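Local coordinates for acyl-CoA synthetase (AMP-forming)/AMP-acid ligase II-like protein (Dyadobacter fermentans, PDB 4GS5) that probably activates a carboxylic acid, perhaps a medium-chain fatty acid, with ATP to an acyl-adenylate on the way to the CoA thioester, at residues Thr112-Ala117 and Leu138-Thr143; Pro206-Gly211 and Leu218-Ala223; Phe283-Pro288 and Ile343-Thr348. All blocks are in the same frame, centred on the assembly; numbering follows the deposited sequence.

Interaction 1. Residues Thr112-Ala117 and Leu138-Thr143; sequences TANPLA and LENSAT
Two Asx turns meet here, one in the loop between strands 105-109 and 126-129, the other just beyond the end of helix 131-139. The polar part of the contact rests on a single bond between them. Asn114 ND2 donates to Thr143 OG1 at 3.0 Å, almost straight (176° at the hydrogen), with the hydroxyl oxygen lying in the amide plane. The two side chains reach for each other tip to tip: CG of Asn114 is anti to its backbone N (chi1 -168°), while OG1 of Thr143 sits between its backbone N and carbonyl carbon. Thr143 OG1 is also hydrogen-bonded to Ile137 O, so the loop is tied through one hydroxyl to the last turn of the helix.

The other end of each amide works locally. Asn114 OD1 accepts from Leu116 N at 3.0 Å, in the carbonyl plane, and this Asx turn overlaps a type I turn closed by Ala117 N to Asn114 O at 3.1 Å. Asn140, the first residue to leave the helix, does likewise: its OD1 takes Ala142 N at 3.1 Å, though from above the carbonyl plane. Each end of the Asn114 amide therefore has a set task, which fixes the rotation of the group; an alanine here would probably lose both the bond to Thr143 and the Asx turn, loosening the loop against the helix end.

Van der Waals contacts fill in beside the bond. The Asn114 and Asn140 side chains cross at about a right angle, amide planes 86° apart, with Asn114 ND2 3.6 Å from Asn140 CB. The methyl of Thr143 also leans on the turn, an apolar contact, CG2 lying 3.7 Å from Ala117 CA and 4.2 Å from Leu116 CB.

Interaction 2. Residues Pro206-Gly211 and Leu218-Ala223; sequences PGIQYG and LHISGA. With EDO (1,2-ethanediol), chain X.
His219 carries its ring in the crowded position between backbone N and carbonyl carbon (chi1 61°), and this torsion swings the imidazole across to the neighbouring strand of a beta hairpin. Ser221, two residues on, takes the same kind of position (chi1 72°) and puts OG on the same face. The hairpin is formed by strands 209-212 and 217-221, with 209-212 outermost, and 217-221 continuing by backbone bonds to strand 230-238.

Its ladder is regular antiparallel pairing. Gln209 and Ser221 form a hydrogen-bonded pair, Gln209 N reaching Ser221 O at 2.8 Å nearly along the C=O axis. Gly211 and His219 form the next such pair, with His219 N to Gly211 O at 2.9 Å. Between them Tyr210 and Ile220 make the non-hydrogen-bonded pair, where Tyr210 CA offers its hydrogen to His219 O.

The two faces differ in character. On the side of Tyr210 and Ile220 the packing is apolar: Ile208 and Ile220 lie side by side, Ile208 CG2 being 4.1 Å from Ile220 CB, and Phe204 of strand 202-204 touches Ile220 and stacks with Tyr210. The face bearing His219 and Ser221 is more polar. A water in the plane of the imidazole bonds to His219 ND1 at 2.7 Å and reaches Gln209 O and Ser221 OG weakly. Beyond the paired strands, a second water joins Gly207 O to Ala223 N, while an ethanediol, probably from the crystallisation liquor, donates to Pro206 O.

The His219 ring lies flat over Gly211, whose CA makes a CH-pi contact 4.0 Å from the ring centroid. Glycine permits this closeness, since a CB at that position would stand just 2.9 Å from His219 CE1.

Interaction 3. Residues Phe283-Pro288 and Ile343-Thr348; sequences FCWWEP and IDKRAT
This is an aromatic and aliphatic contact between an edge strand and a helix: strand 282-289, at one side of a three-stranded sheet, receives the first turn of helix 345-351. Sheet and helix belong to what is, as in other AMP-forming ligases of this family, the small C-terminal domain. Lys345 supplies most of the helix's share. With CG beside its own backbone N and the chain extended beyond, it runs past Phe283 in the opposite direction. Its CG stands over the centre of the Phe283 ring, 3.7 Å from the centroid, and its CB lies over one face of Trp285, toward the rim, 4.0 Å from the centroid of the six-membered ring; both interactions are CH-pi. Thr348 CG2 meets the Phe283 edge, 3.7 Å from CZ. The helix start is secured by Asp344 at the N-cap, whose OD1 accepts from Ala347 N at 2.9 Å.

Trp286 CD1 lies over the opposite face of Trp285. Arg346 NH1 comes within 4.1 Å of CZ2 of both tryptophans. No direct hydrogen bond crosses the interface. Lysine serves here through its methylenes, while its ammonium passes beyond the rings to a water that bridges NZ to Cys284 O, so the charge would probably remain solvated.

The three contacts follow one another along the chain without touching; interactions 2 and 3 come nearest, with about 17 Å between their closest atoms. All are partly buried, and interaction 2 lies closest to the chain's centre, interaction 3 farthest. No element is common to any two of them. Interaction 1 fastens a loop to a helix end, interaction 2 pairs neighbouring strands of a hairpin, and interaction 3 sets a helix against a small separate sheet. Their chemistry follows: one hydrogen bond from a side-chain amide where irregular chain meets irregular chain, a backbone ladder where strands run together, and ring-to-methylene contacts where helix and strand backbones stay apart.

Interaction 1. Residues Thr112-Ala117 and Leu138-Thr143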
ATOM      1  N   THR A 112     -11.159  17.398   3.985  1.00 37.10           N
ATOM      2  CA  THR A 112     -10.112  18.383   4.213  1.00 44.01           C
ATOM      3  C   THR A 112      -8.972  17.673   4.930  1.00 40.78           C
ATOM      4  O   THR A 112      -9.090  16.494   5.273  1.00 40.06           O
ATOM      5  CB  THR A 112     -10.576  19.532   5.116  1.00 48.26           C
ATOM      6  OG1 THR A 112     -10.978  18.996   6.383  1.00 48.82           O
ATOM      7  CG2 THR A 112     -11.730  20.261   4.500  1.00 51.59           C
ATOM      8  N   ALA A 113      -7.878  18.396   5.169  1.00 39.09           N
ATOM      9  CA  ALA A 113      -6.686  17.816   5.788  1.00 39.50           C
ATOM     10  C   ALA A 113      -6.935  17.472   7.250  1.00 41.42           C
ATOM     11  O   ALA A 113      -6.336  16.540   7.798  1.00 43.21           O
ATOM     12  CB  ALA A 113      -5.508  18.770   5.671  1.00 34.43           C
ATOM     13  N   ASN A 114      -7.817  18.236   7.883  1.00 38.37           N
ATOM     14  CA  ASN A 114      -8.130  18.009   9.286  1.00 39.43           C
ATOM     15  C   ASN A 114      -9.624  17.826   9.497  1.00 37.31           C
ATOM     16  O   ASN A 114     -10.356  18.805   9.650  1.00 36.18           O
ATOM     17  CB  ASN A 114      -7.611  19.155  10.157  1.00 43.92           C
ATOM     18  CG  ASN A 114      -7.663  18.825  11.645  1.00 44.09           C
ATOM     19  OD1 ASN A 114      -8.571  18.120  12.112  1.00 37.51           O
ATOM     20  ND2 ASN A 114      -6.679  19.326  12.395  1.00 42.99           N
ATOM     21  N   PRO A 115     -10.073  16.566   9.502  1.00 37.60           N
ATOM     22  CA  PRO A 115     -11.489  16.212   9.644  1.00 40.32           C
ATOM     23  C   PRO A 115     -12.115  16.633  10.978  1.00 44.53           C
ATOM     24  O   PRO A 115     -13.340  16.705  11.055  1.00 50.39           O
ATOM     25  CB  PRO A 115     -11.485  14.685   9.522  1.00 40.07           C
ATOM     26  CG  PRO A 115     -10.074  14.277   9.733  1.00 41.24           C
ATOM     27  CD  PRO A 115      -9.230  15.388   9.244  1.00 33.85           C
ATOM     28  N   LEU A 116     -11.307  16.889  12.002  1.00 39.40           N
ATOM     29  CA  LEU A 116     -11.839  17.280  13.305  1.00 40.82           C
ATOM     30  C   LEU A 116     -11.882  18.789  13.475  1.00 45.10           C
ATOM     31  O   LEU A 116     -12.510  19.303  14.402  1.00 46.04           O
ATOM     32  CB  LEU A 116     -11.008  16.673  14.438  1.00 39.92           C
ATOM     33  CG  LEU A 116     -11.160  15.176  14.708  1.00 39.71           C
ATOM     34  CD1 LEU A 116     -10.458  14.831  16.019  1.00 38.89           C
ATOM     35  CD2 LEU A 116     -12.627  14.773  14.762  1.00 38.81           C
ATOM     36  N   ALA A 117     -11.218  19.496  12.571  1.00 47.48           N
ATOM     37  CA  ALA A 117     -11.018  20.933  12.738  1.00 54.69           C
ATOM     38  C   ALA A 117     -12.323  21.705  12.820  1.00 61.81           C
ATOM     39  O   ALA A 117     -12.449  22.635  13.618  1.00 69.71           O
ATOM     40  CB  ALA A 117     -10.137  21.494  11.623  1.00 54.73           C
ATOM     41  N   LEU A 138      -3.066  15.487  14.696  1.00 29.85           N
ATOM     42  CA  LEU A 138      -2.055  15.416  15.753  1.00 34.59           C
ATOM     43  C   LEU A 138      -1.171  16.661  15.868  1.00 40.85           C
ATOM     44  O   LEU A 138      -0.632  16.943  16.940  1.00 45.64           O
ATOM     45  CB  LEU A 138      -1.174  14.181  15.549  1.00 34.77           C
ATOM     46  CG  LEU A 138      -1.901  12.857  15.765  1.00 33.91           C
ATOM     47  CD1 LEU A 138      -1.113  11.702  15.152  1.00 29.66           C
ATOM     48  CD2 LEU A 138      -2.136  12.647  17.263  1.00 35.59           C
ATOM     49  N   GLU A 139      -1.017  17.401  14.771  1.00 39.77           N
ATOM     50  CA  GLU A 139      -0.135  18.570  14.764  1.00 49.45           C
ATOM     51  C   GLU A 139      -0.845  19.848  15.185  1.00 49.41           C
ATOM     52  O   GLU A 139      -0.228  20.785  15.718  1.00 49.87           O
ATOM     53  CB  GLU A 139       0.478  18.763  13.379  1.00 57.66           C
ATOM     54  CG  GLU A 139       1.598  17.792  13.084  1.00 68.90           C
ATOM     55  CD  GLU A 139       2.882  18.151  13.813  1.00 77.90           C
ATOM     56  OE1 GLU A 139       3.388  19.279  13.597  1.00 79.84           O
ATOM     57  OE2 GLU A 139       3.374  17.305  14.601  1.00 79.28           O
ATOM     58  N   ASN A 140      -2.144  19.883  14.923  1.00 44.86           N
ATOM     59  CA  ASN A 140      -2.952  21.063  15.172  1.00 47.34           C
ATOM     60  C   ASN A 140      -3.459  21.040  16.616  1.00 50.74           C
ATOM     61  O   ASN A 140      -4.374  20.280  16.958  1.00 41.63           O
ATOM     62  CB  ASN A 140      -4.103  21.102  14.169  1.00 46.26           C
ATOM     63  CG  ASN A 140      -4.900  22.383  14.246  1.00 50.29           C
ATOM     64  OD1 ASN A 140      -4.935  23.041  15.288  1.00 53.94           O
ATOM     65  ND2 ASN A 140      -5.549  22.747  13.139  1.00 46.84           N
ATOM     66  N   SER A 141      -2.849  21.867  17.462  1.00 58.23           N
ATOM     67  CA  SER A 141      -3.089  21.805  18.904  1.00 64.17           C
ATOM     68  C   SER A 141      -4.499  22.199  19.321  1.00 61.51           C
ATOM     69  O   SER A 141      -4.815  22.237  20.509  1.00 63.69           O
ATOM     70  CB  SER A 141      -2.054  22.635  19.667  1.00 76.05           C
ATOM     71  OG  SER A 141      -0.893  21.859  19.926  1.00 80.36           O
ATOM     72  N   ALA A 142      -5.342  22.493  18.340  1.00 58.89           N
ATOM     73  CA  ALA A 142      -6.754  22.723  18.595  1.00 54.86           C
ATOM     74  C   ALA A 142      -7.508  21.405  18.466  1.00 49.25           C
ATOM     75  O   ALA A 142      -8.622  21.268  18.966  1.00 47.45           O
ATOM     76  CB  ALA A 142      -7.303  23.737  17.627  1.00 56.66           C
ATOM     77  N   THR A 143      -6.884  20.435  17.797  1.00 44.41           N
ATOM     78  CA  THR A 143      -7.515  19.142  17.554  1.00 40.01           C
ATOM     79  C   THR A 143      -6.715  17.982  18.135  1.00 40.02           C
ATOM     80  O   THR A 143      -7.253  16.896  18.331  1.00 38.47           O
ATOM     81  CB  THR A 143      -7.755  18.886  16.043  1.00 40.95           C
ATOM     82  OG1 THR A 143      -6.503  18.866  15.337  1.00 38.57           O
ATOM     83  CG2 THR A 143      -8.663  19.965  15.447  1.00 45.05           C
TER

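Interaction 2. Residues Pro206-Gly211 and Leu218-Ala223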
ATOM      1  N   PRO A 206     -11.433 -11.888   6.341  1.00 44.71           N
ATOM      2  CA  PRO A 206     -12.121 -13.167   6.130  1.00 46.51           C
ATOM      3  C   PRO A 206     -12.772 -13.201   4.744  1.00 38.58           C
ATOM      4  O   PRO A 206     -13.266 -12.176   4.272  1.00 40.50           O
ATOM      5  CB  PRO A 206     -13.197 -13.166   7.221  1.00 49.75           C
ATOM      6  CG  PRO A 206     -13.497 -11.692   7.444  1.00 46.32           C
ATOM      7  CD  PRO A 206     -12.188 -10.972   7.223  1.00 44.76           C
ATOM      8  N   GLY A 207     -12.756 -14.357   4.098  1.00 33.00           N
ATOM      9  CA  GLY A 207     -13.377 -14.503   2.795  1.00 39.33           C
ATOM     10  C   GLY A 207     -12.412 -14.283   1.650  1.00 40.05           C
ATOM     11  O   GLY A 207     -12.750 -14.517   0.493  1.00 42.70           O
ATOM     12  N   ILE A 208     -11.206 -13.834   1.973  1.00 36.56           N
ATOM     13  CA  ILE A 208     -10.158 -13.686   0.979  1.00 35.62           C
ATOM     14  C   ILE A 208      -9.380 -14.994   0.835  1.00 35.48           C
ATOM     15  O   ILE A 208      -8.903 -15.548   1.822  1.00 34.14           O
ATOM     16  CB  ILE A 208      -9.170 -12.568   1.377  1.00 32.94           C
ATOM     17  CG1 ILE A 208      -9.890 -11.225   1.503  1.00 36.56           C
ATOM     18  CG2 ILE A 208      -8.042 -12.461   0.370  1.00 33.07           C
ATOM     19  CD1 ILE A 208     -10.580 -10.755   0.200  1.00 38.54           C
ATOM     20  N   GLN A 209      -9.259 -15.494  -0.391  1.00 34.93           N
ATOM     21  CA  GLN A 209      -8.366 -16.621  -0.667  1.00 37.58           C
ATOM     22  C   GLN A 209      -7.062 -16.027  -1.192  1.00 37.90           C
ATOM     23  O   GLN A 209      -7.084 -15.035  -1.936  1.00 35.83           O
ATOM     24  CB  GLN A 209      -8.981 -17.577  -1.697  1.00 43.97           C
ATOM     25  CG  GLN A 209     -10.274 -18.243  -1.237  1.00 56.33           C
ATOM     26  CD  GLN A 209     -11.492 -17.769  -2.024  1.00 69.33           C
ATOM     27  OE1 GLN A 209     -12.453 -17.245  -1.452  1.00 74.07           O
ATOM     28  NE2 GLN A 209     -11.455 -17.952  -3.345  1.00 71.49           N
ATOM     29  N   TYR A 210      -5.935 -16.620  -0.808  1.00 33.27           N
ATOM     30  CA  TYR A 210      -4.619 -16.020  -1.070  1.00 28.87           C
ATOM     31  C   TYR A 210      -3.563 -17.080  -1.355  1.00 32.63           C
ATOM     32  O   TYR A 210      -3.727 -18.250  -1.005  1.00 32.41           O
ATOM     33  CB  TYR A 210      -4.178 -15.139   0.108  1.00 25.72           C
ATOM     34  CG  TYR A 210      -4.323 -15.828   1.452  1.00 28.83           C
ATOM     35  CD1 TYR A 210      -3.325 -16.671   1.930  1.00 33.21           C
ATOM     36  CD2 TYR A 210      -5.463 -15.650   2.233  1.00 27.75           C
ATOM     37  CE1 TYR A 210      -3.453 -17.319   3.151  1.00 35.85           C
ATOM     38  CE2 TYR A 210      -5.600 -16.296   3.465  1.00 29.98           C
ATOM     39  CZ  TYR A 210      -4.587 -17.120   3.912  1.00 35.62           C
ATOM     40  OH  TYR A 210      -4.709 -17.764   5.119  1.00 41.50           O
ATOM     41  N   GLY A 211      -2.485 -16.663  -2.007  1.00 32.54           N
ATOM     42  CA  GLY A 211      -1.396 -17.567  -2.353  1.00 38.90           C
ATOM     43  C   GLY A 211      -0.358 -16.768  -3.118  1.00 34.68           C
ATOM     44  O   GLY A 211      -0.524 -15.563  -3.281  1.00 28.87           O
ATOM     45  N   LEU A 218       2.126 -12.089  -4.445  1.00 27.64           N
ATOM     46  CA  LEU A 218       0.795 -12.322  -3.894  1.00 28.76           C
ATOM     47  C   LEU A 218      -0.293 -12.305  -4.957  1.00 30.30           C
ATOM     48  O   LEU A 218      -0.355 -11.401  -5.809  1.00 29.20           O
ATOM     49  CB  LEU A 218       0.480 -11.254  -2.849  1.00 24.42           C
ATOM     50  CG  LEU A 218      -0.860 -11.339  -2.103  1.00 25.50           C
ATOM     51  CD1 LEU A 218      -0.946 -12.629  -1.283  1.00 25.65           C
ATOM     52  CD2 LEU A 218      -1.021 -10.123  -1.190  1.00 22.65           C
ATOM     53  N   HIS A 219      -1.155 -13.309  -4.915  1.00 27.32           N
ATOM     54  CA  HIS A 219      -2.435 -13.186  -5.613  1.00 30.70           C
ATOM     55  C   HIS A 219      -3.603 -13.378  -4.643  1.00 35.16           C
ATOM     56  O   HIS A 219      -3.495 -14.109  -3.654  1.00 32.09           O
ATOM     57  CB  HIS A 219      -2.532 -14.144  -6.794  1.00 31.60           C
ATOM     58  CG  HIS A 219      -2.435 -15.582  -6.409  1.00 37.53           C
ATOM     59  ND1 HIS A 219      -3.436 -16.238  -5.723  1.00 36.87           N
ATOM     60  CD2 HIS A 219      -1.450 -16.494  -6.602  1.00 40.18           C
ATOM     61  CE1 HIS A 219      -3.074 -17.491  -5.516  1.00 39.79           C
ATOM     62  NE2 HIS A 219      -1.876 -17.675  -6.047  1.00 40.14           N
ATOM     63  N   ILE A 220      -4.714 -12.703  -4.917  1.00 33.50           N
ATOM     64  CA  ILE A 220      -5.882 -12.817  -4.059  1.00 31.14           C
ATOM     65  C   ILE A 220      -7.156 -12.967  -4.878  1.00 32.52           C
ATOM     66  O   ILE A 220      -7.213 -12.574  -6.055  1.00 34.09           O
ATOM     67  CB  ILE A 220      -6.023 -11.616  -3.063  1.00 30.06           C
ATOM     68  CG1 ILE A 220      -6.199 -10.298  -3.807  1.00 34.11           C
ATOM     69  CG2 ILE A 220      -4.812 -11.540  -2.091  1.00 26.37           C
ATOM     70  CD1 ILE A 220      -4.899  -9.698  -4.339  1.00 35.12           C
ATOM     71  N   SER A 221      -8.174 -13.553  -4.253  1.00 33.39           N
ATOM     72  CA  SER A 221      -9.475 -13.709  -4.877  1.00 42.77           C
ATOM     73  C   SER A 221     -10.535 -13.821  -3.786  1.00 42.69           C
ATOM     74  O   SER A 221     -10.227 -14.199  -2.655  1.00 38.60           O
ATOM     75  CB  SER A 221      -9.511 -14.934  -5.803  1.00 53.47           C
ATOM     76  OG  SER A 221      -9.500 -16.143  -5.062  1.00 59.73           O
ATOM     77  N   GLY A 222     -11.776 -13.485  -4.135  1.00 43.44           N
ATOM     78  CA  GLY A 222     -12.896 -13.510  -3.205  1.00 43.69           C
ATOM     79  C   GLY A 222     -14.154 -12.941  -3.850  1.00 42.26           C
ATOM     80  O   GLY A 222     -14.134 -12.561  -5.021  1.00 41.14           O
ATOM     81  N   ALA A 223     -15.250 -12.884  -3.099  1.00 36.90           N
ATOM     82  CA  ALA A 223     -16.434 -12.199  -3.585  1.00 44.29           C
ATOM     83  C   ALA A 223     -16.074 -10.768  -3.995  1.00 44.79           C
ATOM     84  O   ALA A 223     -16.632 -10.252  -4.961  1.00 40.89           O
ATOM     85  CB  ALA A 223     -17.546 -12.209  -2.550  1.00 42.91           C
TER
HETATM   86  C1  EDO X 423     -17.234 -12.028   6.430  1.00 54.42           C
HETATM   87  O1  EDO X 423     -17.993 -11.119   7.232  1.00 57.32           O
HETATM   88  C2  EDO X 423     -16.800 -11.299   5.168  1.00 53.13           C
HETATM   89  O2  EDO X 423     -16.042 -12.173   4.318  1.00 53.82           O
HETATM   90  O   HOH W   1     -15.221 -13.644  -0.244  1.00 45.20           O
HETATM   91  O   HOH W   2      -6.028 -16.167  -4.917  1.00 43.80           O

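Interaction 3. Residues Phe283-Pro288 and Ile343-Thr348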
ATOM      1  N   PHE A 283      26.225  -2.230 -12.681  1.00 30.19           N
ATOM      2  CA  PHE A 283      25.015  -2.641 -11.983  1.00 32.49           C
ATOM      3  C   PHE A 283      25.236  -4.009 -11.367  1.00 33.30           C
ATOM      4  O   PHE A 283      25.913  -4.875 -11.943  1.00 31.25           O
ATOM      5  CB  PHE A 283      23.772  -2.628 -12.905  1.00 31.08           C
ATOM      6  CG  PHE A 283      23.880  -3.543 -14.104  1.00 33.04           C
ATOM      7  CD1 PHE A 283      23.437  -4.863 -14.033  1.00 29.40           C
ATOM      8  CD2 PHE A 283      24.424  -3.086 -15.294  1.00 31.26           C
ATOM      9  CE1 PHE A 283      23.529  -5.703 -15.124  1.00 27.84           C
ATOM     10  CE2 PHE A 283      24.531  -3.930 -16.400  1.00 33.33           C
ATOM     11  CZ  PHE A 283      24.072  -5.237 -16.320  1.00 28.25           C
ATOM     12  N   CYS A 284      24.698  -4.187 -10.170  1.00 32.25           N
ATOM     13  CA  CYS A 284      24.665  -5.504  -9.567  1.00 33.05           C
ATOM     14  C   CYS A 284      23.625  -6.344 -10.282  1.00 29.95           C
ATOM     15  O   CYS A 284      22.609  -5.833 -10.751  1.00 23.92           O
ATOM     16  CB  CYS A 284      24.341  -5.402  -8.080  1.00 35.81           C
ATOM     17  SG  CYS A 284      25.759  -4.854  -7.134  1.00 42.91           S
ATOM     18  N   TRP A 285      23.895  -7.639 -10.365  1.00 26.45           N
ATOM     19  CA  TRP A 285      22.969  -8.562 -10.989  1.00 29.52           C
ATOM     20  C   TRP A 285      23.149  -9.921 -10.321  1.00 28.98           C
ATOM     21  O   TRP A 285      23.700 -10.008  -9.221  1.00 26.98           O
ATOM     22  CB  TRP A 285      23.244  -8.647 -12.490  1.00 28.73           C
ATOM     23  CG  TRP A 285      22.082  -9.127 -13.306  1.00 36.35           C
ATOM     24  CD1 TRP A 285      22.045 -10.232 -14.119  1.00 37.36           C
ATOM     25  CD2 TRP A 285      20.790  -8.515 -13.405  1.00 32.68           C
ATOM     26  NE1 TRP A 285      20.810 -10.341 -14.708  1.00 37.23           N
ATOM     27  CE2 TRP A 285      20.022  -9.299 -14.290  1.00 36.66           C
ATOM     28  CE3 TRP A 285      20.216  -7.371 -12.847  1.00 33.07           C
ATOM     29  CZ2 TRP A 285      18.700  -8.978 -14.625  1.00 41.10           C
ATOM     30  CZ3 TRP A 285      18.898  -7.055 -13.176  1.00 36.79           C
ATOM     31  CH2 TRP A 285      18.156  -7.856 -14.056  1.00 38.28           C
ATOM     32  N   TRP A 286      22.665 -10.978 -10.960  1.00 26.36           N
ATOM     33  CA  TRP A 286      22.754 -12.295 -10.339  1.00 25.78           C
ATOM     34  C   TRP A 286      22.792 -13.381 -11.385  1.00 30.13           C
ATOM     35  O   TRP A 286      22.463 -13.158 -12.556  1.00 30.29           O
ATOM     36  CB  TRP A 286      21.570 -12.536  -9.412  1.00 26.21           C
ATOM     37  CG  TRP A 286      20.286 -12.543 -10.152  1.00 25.97           C
ATOM     38  CD1 TRP A 286      19.516 -11.447 -10.472  1.00 30.17           C
ATOM     39  CD2 TRP A 286      19.608 -13.683 -10.695  1.00 33.27           C
ATOM     40  NE1 TRP A 286      18.405 -11.845 -11.175  1.00 34.71           N
ATOM     41  CE2 TRP A 286      18.435 -13.209 -11.328  1.00 34.91           C
ATOM     42  CE3 TRP A 286      19.880 -15.058 -10.716  1.00 35.59           C
ATOM     43  CZ2 TRP A 286      17.535 -14.060 -11.973  1.00 36.45           C
ATOM     44  CZ3 TRP A 286      18.987 -15.902 -11.354  1.00 37.27           C
ATOM     45  CH2 TRP A 286      17.823 -15.399 -11.978  1.00 37.77           C
ATOM     46  N   GLU A 287      23.196 -14.569 -10.969  1.00 32.69           N
ATOM     47  CA  GLU A 287      23.112 -15.706 -11.873  1.00 36.01           C
ATOM     48  C   GLU A 287      22.758 -16.956 -11.088  1.00 33.31           C
ATOM     49  O   GLU A 287      22.943 -17.006  -9.868  1.00 29.36           O
ATOM     50  CB  GLU A 287      24.403 -15.884 -12.674  1.00 39.06           C
ATOM     51  CG  GLU A 287      25.619 -16.215 -11.843  1.00 44.94           C
ATOM     52  CD  GLU A 287      26.850 -16.417 -12.706  1.00 55.82           C
ATOM     53  OE1 GLU A 287      27.693 -15.499 -12.766  1.00 53.56           O
ATOM     54  OE2 GLU A 287      26.968 -17.494 -13.333  1.00 64.68           O
ATOM     55  N   PRO A 288      22.186 -17.945 -11.775  1.00 35.56           N
ATOM     56  CA  PRO A 288      21.839 -19.182 -11.085  1.00 36.41           C
ATOM     57  C   PRO A 288      23.105 -19.792 -10.496  1.00 37.15           C
ATOM     58  O   PRO A 288      24.169 -19.713 -11.106  1.00 38.95           O
ATOM     59  CB  PRO A 288      21.297 -20.067 -12.208  1.00 43.00           C
ATOM     60  CG  PRO A 288      20.829 -19.105 -13.270  1.00 46.95           C
ATOM     61  CD  PRO A 288      21.773 -17.941 -13.189  1.00 42.26           C
ATOM     62  N   ILE A 343      19.709   1.165 -19.397  1.00 45.43           N
ATOM     63  CA  ILE A 343      20.452  -0.085 -19.443  1.00 42.54           C
ATOM     64  C   ILE A 343      19.465  -1.243 -19.509  1.00 40.90           C
ATOM     65  O   ILE A 343      18.614  -1.390 -18.635  1.00 41.63           O
ATOM     66  CB  ILE A 343      21.348  -0.255 -18.194  1.00 44.99           C
ATOM     67  CG1 ILE A 343      22.380   0.871 -18.126  1.00 49.26           C
ATOM     68  CG2 ILE A 343      22.062  -1.618 -18.206  1.00 40.79           C
ATOM     69  CD1 ILE A 343      23.044   1.004 -16.773  1.00 47.23           C
ATOM     70  N   ASP A 344      19.558  -2.051 -20.556  1.00 44.47           N
ATOM     71  CA  ASP A 344      18.859  -3.323 -20.549  1.00 48.82           C
ATOM     72  C   ASP A 344      19.773  -4.294 -19.820  1.00 47.49           C
ATOM     73  O   ASP A 344      20.690  -4.859 -20.423  1.00 51.43           O
ATOM     74  CB  ASP A 344      18.603  -3.812 -21.969  1.00 53.91           C
ATOM     75  CG  ASP A 344      17.647  -4.998 -22.017  1.00 57.24           C
ATOM     76  OD1 ASP A 344      17.617  -5.797 -21.056  1.00 54.61           O
ATOM     77  OD2 ASP A 344      16.929  -5.135 -23.027  1.00 57.39           O
ATOM     78  N   LYS A 345      19.541  -4.476 -18.524  1.00 47.03           N
ATOM     79  CA  LYS A 345      20.423  -5.309 -17.710  1.00 45.89           C
ATOM     80  C   LYS A 345      20.365  -6.770 -18.118  1.00 46.42           C
ATOM     81  O   LYS A 345      21.402  -7.413 -18.287  1.00 42.56           O
ATOM     82  CB  LYS A 345      20.108  -5.144 -16.228  1.00 42.79           C
ATOM     83  CG  LYS A 345      20.342  -3.722 -15.745  1.00 44.18           C
ATOM     84  CD  LYS A 345      19.969  -3.552 -14.287  1.00 42.60           C
ATOM     85  CE  LYS A 345      20.025  -2.076 -13.891  1.00 41.62           C
ATOM     86  NZ  LYS A 345      19.516  -1.863 -12.516  1.00 37.03           N
ATOM     87  N   ARG A 346      19.152  -7.284 -18.285  1.00 50.22           N
ATOM     88  CA  ARG A 346      18.942  -8.655 -18.733  1.00 54.13           C
ATOM     89  C   ARG A 346      19.649  -8.954 -20.065  1.00 50.03           C
ATOM     90  O   ARG A 346      20.339  -9.967 -20.194  1.00 47.86           O
ATOM     91  CB  ARG A 346      17.443  -8.946 -18.826  1.00 62.72           C
ATOM     92  CG  ARG A 346      17.085 -10.322 -19.353  1.00 71.55           C
ATOM     93  CD  ARG A 346      15.755 -10.772 -18.775  1.00 77.42           C
ATOM     94  NE  ARG A 346      15.850 -10.917 -17.324  1.00 80.11           N
ATOM     95  CZ  ARG A 346      16.142 -12.060 -16.705  1.00 81.71           C
ATOM     96  NH1 ARG A 346      16.223 -12.105 -15.381  1.00 74.77           N
ATOM     97  NH2 ARG A 346      16.347 -13.163 -17.415  1.00 87.52           N
ATOM     98  N   ALA A 347      19.489  -8.074 -21.049  1.00 49.01           N
ATOM     99  CA  ALA A 347      20.118  -8.281 -22.357  1.00 52.63           C
ATOM    100  C   ALA A 347      21.635  -8.179 -22.241  1.00 55.94           C
ATOM    101  O   ALA A 347      22.373  -8.988 -22.818  1.00 54.45           O
ATOM    102  CB  ALA A 347      19.595  -7.281 -23.378  1.00 56.06           C
ATOM    103  N   THR A 348      22.091  -7.188 -21.478  1.00 54.90           N
ATOM    104  CA  THR A 348      23.514  -7.015 -21.201  1.00 51.61           C
ATOM    105  C   THR A 348      24.114  -8.292 -20.628  1.00 49.97           C
ATOM    106  O   THR A 348      25.212  -8.701 -21.018  1.00 50.83           O
ATOM    107  CB  THR A 348      23.775  -5.838 -20.227  1.00 41.05           C
ATOM    108  OG1 THR A 348      23.404  -4.603 -20.855  1.00 44.35           O
ATOM    109  CG2 THR A 348      25.246  -5.765 -19.839  1.00 41.97           C
TER
HETATM  110  O   HOH W   3      21.191  -3.612 -10.312  1.00 39.55           O